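Local coordinates for DNA repair and telomere maintenance protein nbs1 (Schizosaccharomyces pombe, PDB 3I0N) that serves as the phosphopeptide-binding adaptor subunit of the MRN complex in DNA double-strand break repair and telomere maintenance, represented here by its N-terminal FHA/BRCT-repeat region, at residues Y23-N28 / A48-L53; I17-T22 / S190-A195; C117-N122 / L142-A147; M153-G158 / I176-L181; G164-F169 / H241-L246. One frame throughout, in Å; residues are numbered along the deposited sequence.

Interaction 1 of 5, residues Y23-N28 / A48-L53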
# COMPACT_ATOMS: atom_id res chain seq x y z
N TYR A 23 22.68 -4.80 14.72
CA TYR A 23 22.39 -4.67 16.14
C TYR A 23 23.24 -5.64 16.94
O TYR A 23 23.28 -6.84 16.64
CB TYR A 23 20.89 -4.95 16.42
CG TYR A 23 19.94 -4.10 15.60
CD1 TYR A 23 19.42 -2.91 16.12
CD2 TYR A 23 19.55 -4.49 14.31
CE1 TYR A 23 18.55 -2.12 15.38
CE2 TYR A 23 18.67 -3.71 13.57
CZ TYR A 23 18.17 -2.52 14.11
OH TYR A 23 17.31 -1.73 13.39
N ILE A 24 23.91 -5.13 17.97
CA ILE A 24 24.65 -5.98 18.89
C ILE A 24 23.73 -6.33 20.06
O ILE A 24 23.12 -5.45 20.66
CB ILE A 24 25.97 -5.30 19.39
CG1 ILE A 24 26.87 -4.90 18.20
CG2 ILE A 24 26.71 -6.18 20.38
CD1 ILE A 24 27.48 -6.06 17.41
N VAL A 25 23.64 -7.62 20.36
CA VAL A 25 22.70 -8.14 21.35
C VAL A 25 23.46 -8.80 22.48
O VAL A 25 24.22 -9.74 22.26
CB VAL A 25 21.72 -9.16 20.70
CG1 VAL A 25 20.66 -9.59 21.70
CG2 VAL A 25 21.08 -8.57 19.44
N GLY A 26 23.26 -8.31 23.70
CA GLY A 26 23.91 -8.85 24.88
C GLY A 26 23.33 -8.28 26.16
O GLY A 26 22.36 -7.51 26.11
N ARG A 27 23.92 -8.64 27.30
CA ARG A 27 23.48 -8.12 28.60
C ARG A 27 24.18 -6.83 29.04
O ARG A 27 23.64 -6.09 29.87
CB ARG A 27 23.55 -9.20 29.70
CG ARG A 27 24.94 -9.77 30.00
CD ARG A 27 24.90 -10.71 31.20
NE ARG A 27 26.19 -11.37 31.43
CZ ARG A 27 27.12 -10.92 32.26
NH1 ARG A 27 26.93 -9.81 32.94
NH2 ARG A 27 28.26 -11.59 32.40
N ASN A 28 25.36 -6.57 28.49
CA ASN A 28 26.10 -5.34 28.80
C ASN A 28 26.21 -4.37 27.61
O ASN A 28 27.30 -3.94 27.24
CB ASN A 28 27.48 -5.65 29.40
CG ASN A 28 27.41 -6.10 30.85
OD1 ASN A 28 26.32 -6.27 31.42
ND2 ASN A 28 28.57 -6.29 31.47
N ALA A 48 25.28 -11.76 20.38
CA ALA A 48 24.94 -11.96 18.97
C ALA A 48 24.85 -10.64 18.24
O ALA A 48 24.58 -9.60 18.84
CB ALA A 48 23.62 -12.71 18.84
N ARG A 49 25.08 -10.67 16.93
CA ARG A 49 24.70 -9.55 16.09
C ARG A 49 23.57 -9.92 15.14
O ARG A 49 23.64 -10.95 14.46
CB ARG A 49 25.91 -8.92 15.39
CG ARG A 49 26.08 -9.22 13.92
CD ARG A 49 26.71 -8.06 13.15
NE ARG A 49 27.99 -7.61 13.70
CZ ARG A 49 28.34 -6.33 13.83
NH1 ARG A 49 27.50 -5.38 13.46
NH2 ARG A 49 29.52 -6.00 14.34
N PHE A 50 22.52 -9.11 15.14
CA PHE A 50 21.41 -9.24 14.20
C PHE A 50 21.59 -8.19 13.12
O PHE A 50 21.71 -7.01 13.42
CB PHE A 50 20.05 -8.97 14.88
CG PHE A 50 19.70 -9.93 15.98
CD1 PHE A 50 20.41 -11.12 16.18
CD2 PHE A 50 18.60 -9.68 16.79
CE1 PHE A 50 20.07 -12.00 17.18
CE2 PHE A 50 18.24 -10.56 17.80
CZ PHE A 50 18.98 -11.73 17.99
N THR A 51 21.61 -8.63 11.87
CA THR A 51 21.70 -7.73 10.72
C THR A 51 20.51 -7.92 9.80
O THR A 51 20.20 -9.05 9.38
CB THR A 51 23.01 -7.93 9.96
OG1 THR A 51 24.10 -7.59 10.83
CG2 THR A 51 23.06 -7.04 8.72
N ILE A 52 19.86 -6.81 9.49
CA ILE A 52 18.67 -6.79 8.65
C ILE A 52 19.04 -6.07 7.37
O ILE A 52 19.53 -4.94 7.40
CB ILE A 52 17.51 -6.02 9.31
CG1 ILE A 52 17.34 -6.45 10.78
CG2 ILE A 52 16.23 -6.14 8.50
CD1 ILE A 52 16.83 -7.80 10.98
N LEU A 53 18.83 -6.73 6.25
CA LEU A 53 19.17 -6.14 4.97
C LEU A 53 17.97 -5.38 4.45
O LEU A 53 16.85 -5.59 4.90
CB LEU A 53 19.64 -7.21 3.98
CG LEU A 53 20.90 -8.02 4.34
CD1 LEU A 53 21.41 -8.78 3.14
CD2 LEU A 53 22.01 -7.13 4.90
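V25 sets one methyl over the ring of F50: CG2 stands 3.8 Å from the ring centroid and only 10° off the normal, a CH-pi contact over the middle of the face. The first torsion of V25 sets this up, since with CG1 anti to the backbone N (chi1 -174°) the other branch, CG2, is the one carried over the phenyl group. On the same face of the sheet Y23 CB and F50 CB meet at 4.4 Å. The tyrosine ring then runs on to I52, whose CG1 reaches its edge at CE2. The hydroxyl of Y23 ends in a hydrogen bond to the carbonyl of F19. Strands 23-26 and 48-52 are antiparallel neighbours in a sheet of the FHA domain, a phosphopeptide-recognition beta-sandwich, and Y23/F50 and V25/A48 are the hydrogen-bonded pairs between these two strands. Four backbone bonds tie them, among them V25 N to A48 O at 2.7 Å. The longest, A48 N to V25 O, measures 3.0 Å. Between them lies the non-hydrogen-bonded pair I24/R49, whose side chains occupy the other face. There I24 bends its CD1 over the centre of the R49 guanidinium, 3.7 Å from CZ, while R49, kinked at chi2 and chi3, sends NH1 to the hydroxyl of T22. The face that carries Y23, V25 and F50 continues through L18, which touches Y23, F50 and I52, and through F68, whose ring meets that of F50.

Interaction 2 of 5, residues I17-T22 / S190-A195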
# COMPACT_ATOMS: atom_id res chain seq x y z
N ILE A 17 10.95 -2.99 16.78
CA ILE A 17 11.03 -3.06 15.32
C ILE A 17 12.49 -2.92 14.87
O ILE A 17 13.12 -1.90 15.12
CB ILE A 17 10.09 -2.04 14.61
CG1 ILE A 17 8.63 -2.32 14.99
CG2 ILE A 17 10.30 -2.10 13.09
CD1 ILE A 17 7.57 -1.47 14.29
N LEU A 18 13.01 -3.95 14.21
CA LEU A 18 14.38 -3.92 13.70
C LEU A 18 14.40 -3.50 12.24
O LEU A 18 14.25 -4.34 11.35
CB LEU A 18 15.08 -5.26 13.89
CG LEU A 18 15.06 -5.87 15.29
CD1 LEU A 18 15.88 -7.16 15.30
CD2 LEU A 18 15.59 -4.88 16.33
N PHE A 19 14.60 -2.21 12.01
CA PHE A 19 14.77 -1.65 10.68
C PHE A 19 16.12 -2.10 10.14
O PHE A 19 17.01 -2.42 10.94
CB PHE A 19 14.74 -0.11 10.75
CG PHE A 19 13.41 0.46 11.13
CD1 PHE A 19 12.28 0.19 10.37
CD2 PHE A 19 13.28 1.27 12.25
CE1 PHE A 19 11.04 0.73 10.72
CE2 PHE A 19 12.05 1.80 12.60
CZ PHE A 19 10.93 1.53 11.84
N PRO A 20 16.29 -2.12 8.80
CA PRO A 20 17.57 -2.49 8.20
C PRO A 20 18.74 -1.84 8.89
O PRO A 20 18.70 -0.64 9.17
CB PRO A 20 17.44 -1.99 6.76
CG PRO A 20 15.98 -2.20 6.47
CD PRO A 20 15.28 -1.82 7.76
N GLY A 21 19.76 -2.63 9.18
CA GLY A 21 20.91 -2.18 9.94
C GLY A 21 21.51 -3.33 10.70
O GLY A 21 21.22 -4.48 10.43
N THR A 22 22.37 -3.02 11.66
CA THR A 22 23.00 -4.06 12.43
C THR A 22 22.91 -3.76 13.92
O THR A 22 23.03 -2.61 14.33
CB THR A 22 24.45 -4.32 11.94
OG1 THR A 22 24.97 -5.49 12.59
CG2 THR A 22 25.37 -3.12 12.21
N SER A 190 12.32 5.82 18.20
CA SER A 190 11.48 5.38 19.31
C SER A 190 10.69 4.10 18.96
O SER A 190 10.26 3.36 19.85
CB SER A 190 10.52 6.49 19.71
OG SER A 190 9.62 6.76 18.65
N VAL A 191 10.52 3.86 17.66
CA VAL A 191 9.84 2.67 17.18
C VAL A 191 10.75 1.45 17.31
O VAL A 191 10.27 0.34 17.57
CB VAL A 191 9.35 2.85 15.73
CG1 VAL A 191 8.68 1.58 15.22
CG2 VAL A 191 8.37 4.02 15.63
N ILE A 192 12.06 1.66 17.14
CA ILE A 192 13.06 0.61 17.35
C ILE A 192 13.04 0.13 18.80
O ILE A 192 13.25 -1.06 19.07
CB ILE A 192 14.50 1.10 16.99
CG1 ILE A 192 14.65 1.29 15.47
CG2 ILE A 192 15.57 0.13 17.52
CD1 ILE A 192 15.87 2.13 15.06
N GLU A 193 12.77 1.05 19.73
CA GLU A 193 12.77 0.77 21.16
C GLU A 193 11.43 0.26 21.70
O GLU A 193 11.38 -0.32 22.78
CB GLU A 193 13.20 2.02 21.93
CG GLU A 193 14.56 2.56 21.48
CD GLU A 193 15.06 3.70 22.35
OE1 GLU A 193 16.22 4.13 22.14
OE2 GLU A 193 14.31 4.16 23.24
N ASP A 194 10.36 0.48 20.94
CA ASP A 194 9.01 0.12 21.34
C ASP A 194 8.13 0.10 20.10
O ASP A 194 7.75 1.16 19.58
CB ASP A 194 8.46 1.13 22.36
CG ASP A 194 7.17 0.67 23.04
OD1 ASP A 194 6.40 -0.13 22.46
OD2 ASP A 194 6.92 1.14 24.16
N ALA A 195 7.84 -1.11 19.62
CA ALA A 195 7.02 -1.33 18.42
C ALA A 195 5.62 -0.71 18.51
O ALA A 195 5.07 -0.30 17.50
CB ALA A 195 6.89 -2.82 18.13
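I17 presses CD1 against CG1 of V191, at 3.4 Å closer than usual van der Waals contact. Its chain is extended at chi2 (-175°), which brings CD1 up against V191, while CG1 rests 3.6 Å from CB of A195, so the isoleucine touches two residues, V191 and A195, from directions roughly at a right angle. F19 adds the second half of the packing: its CD2 sits 3.5 Å from CG1 of I192, and CD1 of I192 lies at the ring edge, in plane. One face of that ring is taken by CG2 of I17 itself, so F19, I17 and I192 form one continuous apolar patch. Backbone polarity contributes little; I17 N to V191 O is a weak hydrogen bond of 3.5 Å, and CA of I192 makes a CA-H...O contact with I17 O. On the outer side things are looser: E193, exposed, starts its side chain away from I17, as does D194, whose OD1 is hydrogen-bonded to S196. An alanine at I17 would strip off the branch that packs on V191 and A195, and would probably open a gap there and leave one face of the F19 ring without its methyl cover. This contact joins the edge strand 16-18, which pairs with strand 2-6, to the short, weakly bonded helix 190-193, next in the chain after helix 178-186. With one weak hydrogen bond across it, the join depends chiefly on the close fit of apolar side chains.

Interaction 3 of 5, residues C117-N122 / L142-A147; sequences CIQFDN and LRDSDA
Q119 spends its amide nitrogen on two acceptors of the opposite segment. NE2 donates to L142 O at 2.7 Å, coming from above the carbonyl plane, and to D144 OD1 at 3.2 Å along a nearly straight line (168°). The carboxylate is met on its anti side and stands almost perpendicular to the amide, the planes 88° apart. CG of Q119 is anti to its own N (chi1 -179°) and the chain stays extended, which stretches the amide across to the loop. At its other end OE1 accepts from a water, 2.7 Å away, that in turn accepts from S145 N. S145 OG closes an ST turn with A147 N. Packing lies to both sides: CD2 of L142 reaches CB of F120 at 4.0 Å, and C117 rests its SG by CB of A147. The contact joins strand 118-120 of the first BRCT repeat's parallel sheet, with its flanks, to the loop between strands 140-141 and 150-152. A leucine in place of Q119 would keep some bulk, but L142 O and D144 would probably lose their shared donor and the water its acceptor. The Q119 amide thus holds the loop at L142 and D144 directly and at S145 through a water, beside the bonds Y60 makes to R143 O and S145 OG.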
# COMPACT_ATOMS: atom_id res chain seq x y z
N CYS A 117 3.87 -3.24 2.57
CA CYS A 117 4.28 -2.92 1.20
C CYS A 117 3.50 -1.73 0.70
O CYS A 117 2.27 -1.75 0.72
CB CYS A 117 4.00 -4.08 0.24
SG CYS A 117 5.10 -5.42 0.43
N ILE A 118 4.22 -0.72 0.21
CA ILE A 118 3.58 0.54 -0.14
C ILE A 118 3.57 0.82 -1.64
O ILE A 118 4.63 0.90 -2.29
CB ILE A 118 4.15 1.71 0.67
CG1 ILE A 118 3.89 1.48 2.17
CG2 ILE A 118 3.54 3.02 0.22
CD1 ILE A 118 4.55 2.49 3.11
N GLN A 119 2.36 0.97 -2.17
CA GLN A 119 2.16 1.36 -3.55
C GLN A 119 2.04 2.88 -3.67
O GLN A 119 1.37 3.53 -2.86
CB GLN A 119 0.94 0.65 -4.15
CG GLN A 119 0.68 0.97 -5.63
CD GLN A 119 -0.38 0.09 -6.26
OE1 GLN A 119 -1.13 -0.59 -5.57
NE2 GLN A 119 -0.44 0.10 -7.59
N PHE A 120 2.69 3.44 -4.68
CA PHE A 120 2.63 4.87 -4.94
C PHE A 120 1.76 5.19 -6.15
O PHE A 120 1.67 4.41 -7.08
CB PHE A 120 4.04 5.44 -5.10
CG PHE A 120 4.78 5.61 -3.80
CD1 PHE A 120 5.31 4.50 -3.13
CD2 PHE A 120 4.91 6.86 -3.22
CE1 PHE A 120 5.98 4.65 -1.91
CE2 PHE A 120 5.58 7.02 -2.01
CZ PHE A 120 6.11 5.91 -1.36
N ASP A 121 1.10 6.35 -6.10
CA ASP A 121 0.19 6.80 -7.16
C ASP A 121 0.95 7.15 -8.45
O ASP A 121 0.44 6.92 -9.56
CB ASP A 121 -0.58 8.02 -6.64
CG ASP A 121 -1.90 8.26 -7.37
OD1 ASP A 121 -2.22 7.60 -8.38
OD2 ASP A 121 -2.63 9.17 -6.90
N ASN A 122 2.16 7.68 -8.30
CA ASN A 122 2.97 8.11 -9.44
C ASN A 122 4.50 7.98 -9.22
O ASN A 122 4.95 7.83 -8.09
CB ASN A 122 2.55 9.52 -9.92
CG ASN A 122 2.77 10.60 -8.88
OD1 ASN A 122 1.82 11.24 -8.44
ND2 ASN A 122 4.02 10.84 -8.49
N LEU A 142 4.98 0.74 -8.11
CA LEU A 142 3.89 1.40 -8.83
C LEU A 142 2.89 0.38 -9.34
O LEU A 142 1.68 0.58 -9.26
CB LEU A 142 4.43 2.22 -10.01
CG LEU A 142 5.37 3.39 -9.73
CD1 LEU A 142 5.95 3.94 -11.03
CD2 LEU A 142 4.65 4.49 -8.97
N ARG A 143 3.39 -0.73 -9.87
CA ARG A 143 2.54 -1.82 -10.36
C ARG A 143 1.66 -2.41 -9.26
O ARG A 143 1.94 -2.26 -8.06
CB ARG A 143 3.41 -2.90 -10.99
CG ARG A 143 4.02 -2.51 -12.35
CD ARG A 143 5.25 -3.36 -12.70
NE ARG A 143 4.98 -4.79 -12.65
CZ ARG A 143 5.91 -5.74 -12.55
NH1 ARG A 143 7.20 -5.42 -12.49
NH2 ARG A 143 5.55 -7.03 -12.50
N ASP A 144 0.56 -3.04 -9.67
CA ASP A 144 -0.33 -3.75 -8.75
C ASP A 144 0.37 -4.97 -8.16
O ASP A 144 1.12 -5.67 -8.85
CB ASP A 144 -1.61 -4.18 -9.45
CG ASP A 144 -2.65 -3.06 -9.54
OD1 ASP A 144 -2.55 -2.05 -8.80
OD2 ASP A 144 -3.60 -3.20 -10.35
N SER A 145 0.11 -5.22 -6.89
CA SER A 145 0.69 -6.37 -6.19
C SER A 145 -0.32 -6.93 -5.20
O SER A 145 -1.13 -6.20 -4.64
CB SER A 145 1.97 -5.94 -5.47
OG SER A 145 2.41 -6.92 -4.55
N ASP A 146 -0.27 -8.24 -4.98
CA ASP A 146 -1.14 -8.89 -4.00
C ASP A 146 -0.64 -8.71 -2.57
O ASP A 146 -1.36 -9.01 -1.62
CB ASP A 146 -1.29 -10.38 -4.33
CG ASP A 146 -2.16 -10.62 -5.57
OD1 ASP A 146 -3.23 -9.99 -5.69
OD2 ASP A 146 -1.76 -11.44 -6.42
N ALA A 147 0.58 -8.20 -2.42
CA ALA A 147 1.21 -8.01 -1.11
C ALA A 147 1.04 -6.59 -0.56
O ALA A 147 1.39 -6.31 0.59
CB ALA A 147 2.68 -8.37 -1.19
O HOH W 1 -1.47 -3.24 -5.36

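Interaction 4 of 5, residues M153-G158 / I176-L181; sequences MNRQAG and IDDSYL
R155 lays its aliphatic stem against the start of helix 178-186, in the first BRCT repeat, where strand 174-176 of the parallel sheet hands over to that helix and D177 is the N-cap. CD of R155 is 3.8 Å from CB of D177 and equally far from CB of D178, touching both at once. CG takes the crowded position between N and the carbonyl carbon (chi1 60°), which swings the stem toward the helix; a bend at chi3 then turns the guanidinium along it toward S179. Its plane makes 36° with the D177 carboxylate and 65° with that of D178, and OD2 of D177 stays 4.5 Å from NE, well out of the guanidinium plane. Opposite charges are therefore near but not bonded, and any attraction is probably diffuse. The D177 carboxylate is turned to its own helix instead: OD1 takes the S179 hydroxyl at 2.7 Å, on the syn side, and more weakly the S179 amide, the capping bond. M153 secures the base of the contact with its backbone, N donating to I176 O at 3.0 Å and nearly straight, while its CG rests near the same oxygen. D178 OD1 has a weak bond from W129 of helix 123-134. Two waters fill in: one donates to D178 OD2 and weakly takes R155 N, and the other accepts from D178 N at 2.8 Å while donating to M153 O.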
# COMPACT_ATOMS: atom_id res chain seq x y z
N MET A 153 -1.58 8.22 -1.85
CA MET A 153 -2.29 9.07 -2.78
C MET A 153 -1.52 10.36 -3.09
O MET A 153 -0.80 10.89 -2.24
CB MET A 153 -3.70 9.40 -2.28
CG MET A 153 -3.77 10.30 -1.05
SD MET A 153 -5.44 10.82 -0.62
CE MET A 153 -5.78 12.08 -1.85
N ASN A 154 -1.68 10.84 -4.31
CA ASN A 154 -1.20 12.15 -4.69
C ASN A 154 -2.10 13.18 -4.02
O ASN A 154 -3.27 13.33 -4.39
CB ASN A 154 -1.23 12.29 -6.22
CG ASN A 154 -0.57 13.58 -6.71
OD1 ASN A 154 0.22 14.21 -6.01
ND2 ASN A 154 -0.91 13.97 -7.94
N ARG A 155 -1.58 13.86 -3.00
CA ARG A 155 -2.33 14.91 -2.30
C ARG A 155 -1.94 16.26 -2.87
O ARG A 155 -1.30 17.08 -2.22
CB ARG A 155 -2.13 14.86 -0.77
CG ARG A 155 -0.70 15.03 -0.28
CD ARG A 155 -0.61 15.24 1.22
NE ARG A 155 -0.95 16.61 1.60
CZ ARG A 155 -0.41 17.27 2.62
NH1 ARG A 155 0.53 16.70 3.37
NH2 ARG A 155 -0.79 18.51 2.89
N GLN A 156 -2.34 16.47 -4.12
CA GLN A 156 -2.04 17.70 -4.82
C GLN A 156 -2.83 18.84 -4.19
O GLN A 156 -2.48 20.02 -4.36
CB GLN A 156 -2.37 17.56 -6.30
CG GLN A 156 -1.53 18.43 -7.21
CD GLN A 156 -1.17 17.72 -8.50
OE1 GLN A 156 -0.51 16.68 -8.49
NE2 GLN A 156 -1.58 18.29 -9.63
N ALA A 157 -3.88 18.48 -3.44
CA ALA A 157 -4.77 19.43 -2.74
C ALA A 157 -5.22 20.59 -3.61
O ALA A 157 -5.38 21.72 -3.13
CB ALA A 157 -4.13 19.93 -1.43
N GLY A 158 -5.42 20.31 -4.90
CA GLY A 158 -5.81 21.35 -5.86
C GLY A 158 -6.63 20.85 -7.03
O GLY A 158 -6.94 21.62 -7.93
N ILE A 176 -2.92 6.31 2.46
CA ILE A 176 -2.10 7.24 3.25
C ILE A 176 -1.57 8.35 2.34
O ILE A 176 -1.85 8.34 1.14
CB ILE A 176 -0.93 6.52 3.96
CG1 ILE A 176 -0.02 5.79 2.96
CG2 ILE A 176 -1.46 5.58 5.07
CD1 ILE A 176 1.25 5.17 3.55
N ASP A 177 -0.81 9.29 2.90
CA ASP A 177 -0.23 10.36 2.10
C ASP A 177 1.17 10.78 2.57
O ASP A 177 1.76 10.14 3.44
CB ASP A 177 -1.19 11.57 2.03
CG ASP A 177 -1.42 12.22 3.40
OD1 ASP A 177 -0.55 12.10 4.29
OD2 ASP A 177 -2.47 12.87 3.57
N ASP A 178 1.68 11.85 1.95
CA ASP A 178 2.96 12.51 2.28
C ASP A 178 3.30 12.61 3.77
O ASP A 178 4.40 12.25 4.18
CB ASP A 178 2.96 13.93 1.70
CG ASP A 178 3.70 14.03 0.38
OD1 ASP A 178 4.67 13.27 0.17
OD2 ASP A 178 3.33 14.89 -0.44
N SER A 179 2.35 13.14 4.54
CA SER A 179 2.60 13.44 5.95
C SER A 179 2.84 12.20 6.78
O SER A 179 3.69 12.22 7.68
CB SER A 179 1.48 14.31 6.55
OG SER A 179 0.20 13.77 6.28
N TYR A 180 2.14 11.11 6.47
CA TYR A 180 2.36 9.84 7.17
C TYR A 180 3.78 9.32 6.94
O TYR A 180 4.41 8.83 7.86
CB TYR A 180 1.33 8.76 6.77
CG TYR A 180 1.55 7.44 7.48
CD1 TYR A 180 1.03 7.21 8.76
CD2 TYR A 180 2.32 6.44 6.89
CE1 TYR A 180 1.25 6.00 9.42
CE2 TYR A 180 2.55 5.23 7.55
CZ TYR A 180 2.01 5.02 8.80
OH TYR A 180 2.24 3.82 9.44
N LEU A 181 4.25 9.41 5.70
CA LEU A 181 5.58 8.93 5.35
C LEU A 181 6.66 9.76 6.03
O LEU A 181 7.69 9.22 6.42
CB LEU A 181 5.79 8.93 3.84
CG LEU A 181 4.88 8.06 2.96
CD1 LEU A 181 5.19 8.30 1.49
CD2 LEU A 181 4.99 6.57 3.32
O HOH W 2 0.70 12.37 -0.63
O HOH W 3 1.73 14.88 -2.65

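Interaction 5 of 5, residues G164-F169 / H241-L246; sequences GTMYAF and HHLLEL
Y167 reaches across to overlap H242, with CZ and OH both 3.3 Å from the histidine CB. CG of the tyrosine is anti to the backbone N (chi1 -178°), which throws the ring out from its own helix and over the turn of the other helix that carries H242 and L246. The two rings meet obliquely, centroids 5.6 Å apart and planes at 43°; the hydroxyl comes up to CG and CD2 of the imidazole. A methyl of L246 approaches the Y167 ring from its edge, CD1 lying 3.6 Å from CE1. Behind the tyrosine, L243 turns CD1 back to the backbone of the other helix, 3.7 Å from Y167 N and close to CB of M166, while its CD2 approaches the M166 sulfur. No hydrogen bond crosses; the join is aromatic and aliphatic contact alone. The axes of segments 164-169 and 241-246 approach to 9.4 Å and make 41°. Helix 163-169 belongs to the first BRCT repeat and helix 238-246 to the second, so the contact is part of the interface between the repeats. I294 of helix 294-297 touches both M166 and L243, and L244, on the far side, packs against strands 230-233 and 250-253 of the second repeat's sheet.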
# COMPACT_ATOMS: atom_id res chain seq x y z
N GLY A 164 -6.18 5.94 -9.79
CA GLY A 164 -5.48 5.03 -8.86
C GLY A 164 -5.94 5.12 -7.41
O GLY A 164 -6.01 4.12 -6.70
N THR A 165 -6.25 6.34 -6.96
CA THR A 165 -6.73 6.53 -5.60
C THR A 165 -8.18 6.03 -5.45
O THR A 165 -8.52 5.39 -4.45
CB THR A 165 -6.62 8.00 -5.16
OG1 THR A 165 -5.31 8.48 -5.47
CG2 THR A 165 -6.87 8.14 -3.66
N MET A 166 -9.01 6.31 -6.46
CA MET A 166 -10.38 5.79 -6.52
C MET A 166 -10.40 4.27 -6.43
O MET A 166 -11.15 3.70 -5.65
CB MET A 166 -11.08 6.21 -7.81
CG MET A 166 -11.31 7.70 -8.00
SD MET A 166 -11.69 7.96 -9.74
CE MET A 166 -11.59 9.75 -9.88
N TYR A 167 -9.55 3.63 -7.23
CA TYR A 167 -9.49 2.19 -7.32
C TYR A 167 -8.99 1.56 -6.02
O TYR A 167 -9.59 0.60 -5.53
CB TYR A 167 -8.63 1.76 -8.52
CG TYR A 167 -8.54 0.27 -8.73
CD1 TYR A 167 -9.67 -0.54 -8.63
CD2 TYR A 167 -7.32 -0.34 -9.03
CE1 TYR A 167 -9.60 -1.91 -8.82
CE2 TYR A 167 -7.23 -1.72 -9.24
CZ TYR A 167 -8.38 -2.50 -9.12
OH TYR A 167 -8.32 -3.87 -9.30
N ALA A 168 -7.92 2.12 -5.46
CA ALA A 168 -7.41 1.72 -4.14
C ALA A 168 -8.47 1.84 -3.06
O ALA A 168 -8.57 0.98 -2.18
CB ALA A 168 -6.16 2.53 -3.76
N PHE A 169 -9.25 2.92 -3.11
CA PHE A 169 -10.36 3.12 -2.18
C PHE A 169 -11.41 2.00 -2.29
O PHE A 169 -11.84 1.45 -1.27
CB PHE A 169 -10.98 4.50 -2.41
CG PHE A 169 -12.08 4.86 -1.44
CD1 PHE A 169 -11.79 5.15 -0.10
CD2 PHE A 169 -13.40 4.97 -1.87
CE1 PHE A 169 -12.80 5.51 0.79
CE2 PHE A 169 -14.41 5.34 -0.99
CZ PHE A 169 -14.11 5.61 0.34
N HIS A 241 -10.41 0.43 -16.02
CA HIS A 241 -11.24 -0.74 -16.31
C HIS A 241 -11.66 -1.47 -15.03
O HIS A 241 -12.85 -1.68 -14.80
CB HIS A 241 -10.55 -1.71 -17.28
CG HIS A 241 -10.33 -1.15 -18.66
ND1 HIS A 241 -9.26 -1.51 -19.45
CD2 HIS A 241 -11.03 -0.24 -19.38
CE1 HIS A 241 -9.32 -0.86 -20.60
NE2 HIS A 241 -10.39 -0.08 -20.58
N HIS A 242 -10.68 -1.81 -14.19
CA HIS A 242 -10.92 -2.49 -12.92
C HIS A 242 -11.88 -1.72 -12.00
O HIS A 242 -12.70 -2.32 -11.31
CB HIS A 242 -9.61 -2.74 -12.17
CG HIS A 242 -8.66 -3.65 -12.87
ND1 HIS A 242 -9.05 -4.54 -13.86
CD2 HIS A 242 -7.33 -3.84 -12.71
CE1 HIS A 242 -8.00 -5.21 -14.28
NE2 HIS A 242 -6.94 -4.81 -13.60
N LEU A 243 -11.75 -0.39 -11.98
CA LEU A 243 -12.58 0.45 -11.13
C LEU A 243 -14.04 0.39 -11.57
O LEU A 243 -14.94 0.23 -10.75
CB LEU A 243 -12.08 1.91 -11.17
CG LEU A 243 -12.93 3.00 -10.52
CD1 LEU A 243 -12.75 3.02 -9.01
CD2 LEU A 243 -12.56 4.35 -11.09
N LEU A 244 -14.26 0.54 -12.88
CA LEU A 244 -15.61 0.52 -13.43
C LEU A 244 -16.26 -0.86 -13.27
O LEU A 244 -17.47 -0.96 -13.13
CB LEU A 244 -15.62 1.03 -14.88
CG LEU A 244 -15.81 2.56 -14.99
CD1 LEU A 244 -14.68 3.38 -14.37
CD2 LEU A 244 -16.04 2.99 -16.42
N GLU A 245 -15.42 -1.90 -13.25
CA GLU A 245 -15.87 -3.27 -12.97
C GLU A 245 -16.35 -3.43 -11.52
O GLU A 245 -17.34 -4.13 -11.28
CB GLU A 245 -14.76 -4.28 -13.27
CG GLU A 245 -14.66 -4.68 -14.74
CD GLU A 245 -13.46 -5.55 -15.06
OE1 GLU A 245 -12.61 -5.78 -14.17
OE2 GLU A 245 -13.37 -6.01 -16.22
N LEU A 246 -15.65 -2.79 -10.58
CA LEU A 246 -16.03 -2.85 -9.17
C LEU A 246 -17.33 -2.10 -8.91
O LEU A 246 -18.05 -2.41 -7.96
CB LEU A 246 -14.92 -2.31 -8.26
CG LEU A 246 -13.72 -3.22 -7.97
CD1 LEU A 246 -12.69 -2.49 -7.13
CD2 LEU A 246 -14.11 -4.55 -7.29

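How the interactions relate
The five contacts run from the FHA domain to the junction of the two BRCT repeats, interactions 1 and 5 having centres about 44 Å apart. Interactions 1 and 2 share strand 21-26 and touch directly: G21 O takes the amide of I52 at 2.9 Å. Interaction 2 closes a long loop of chain within which 1, 3 and 4 are nested, bringing residues 190-195 back onto strand 16-18. Interactions 3 and 4 lie inside the first BRCT repeat, centres about 15 Å apart, and meet where D121 OD2 receives N154 N. Interaction 5 leads on to the second repeat; its T165 packs on M153 of interaction 4.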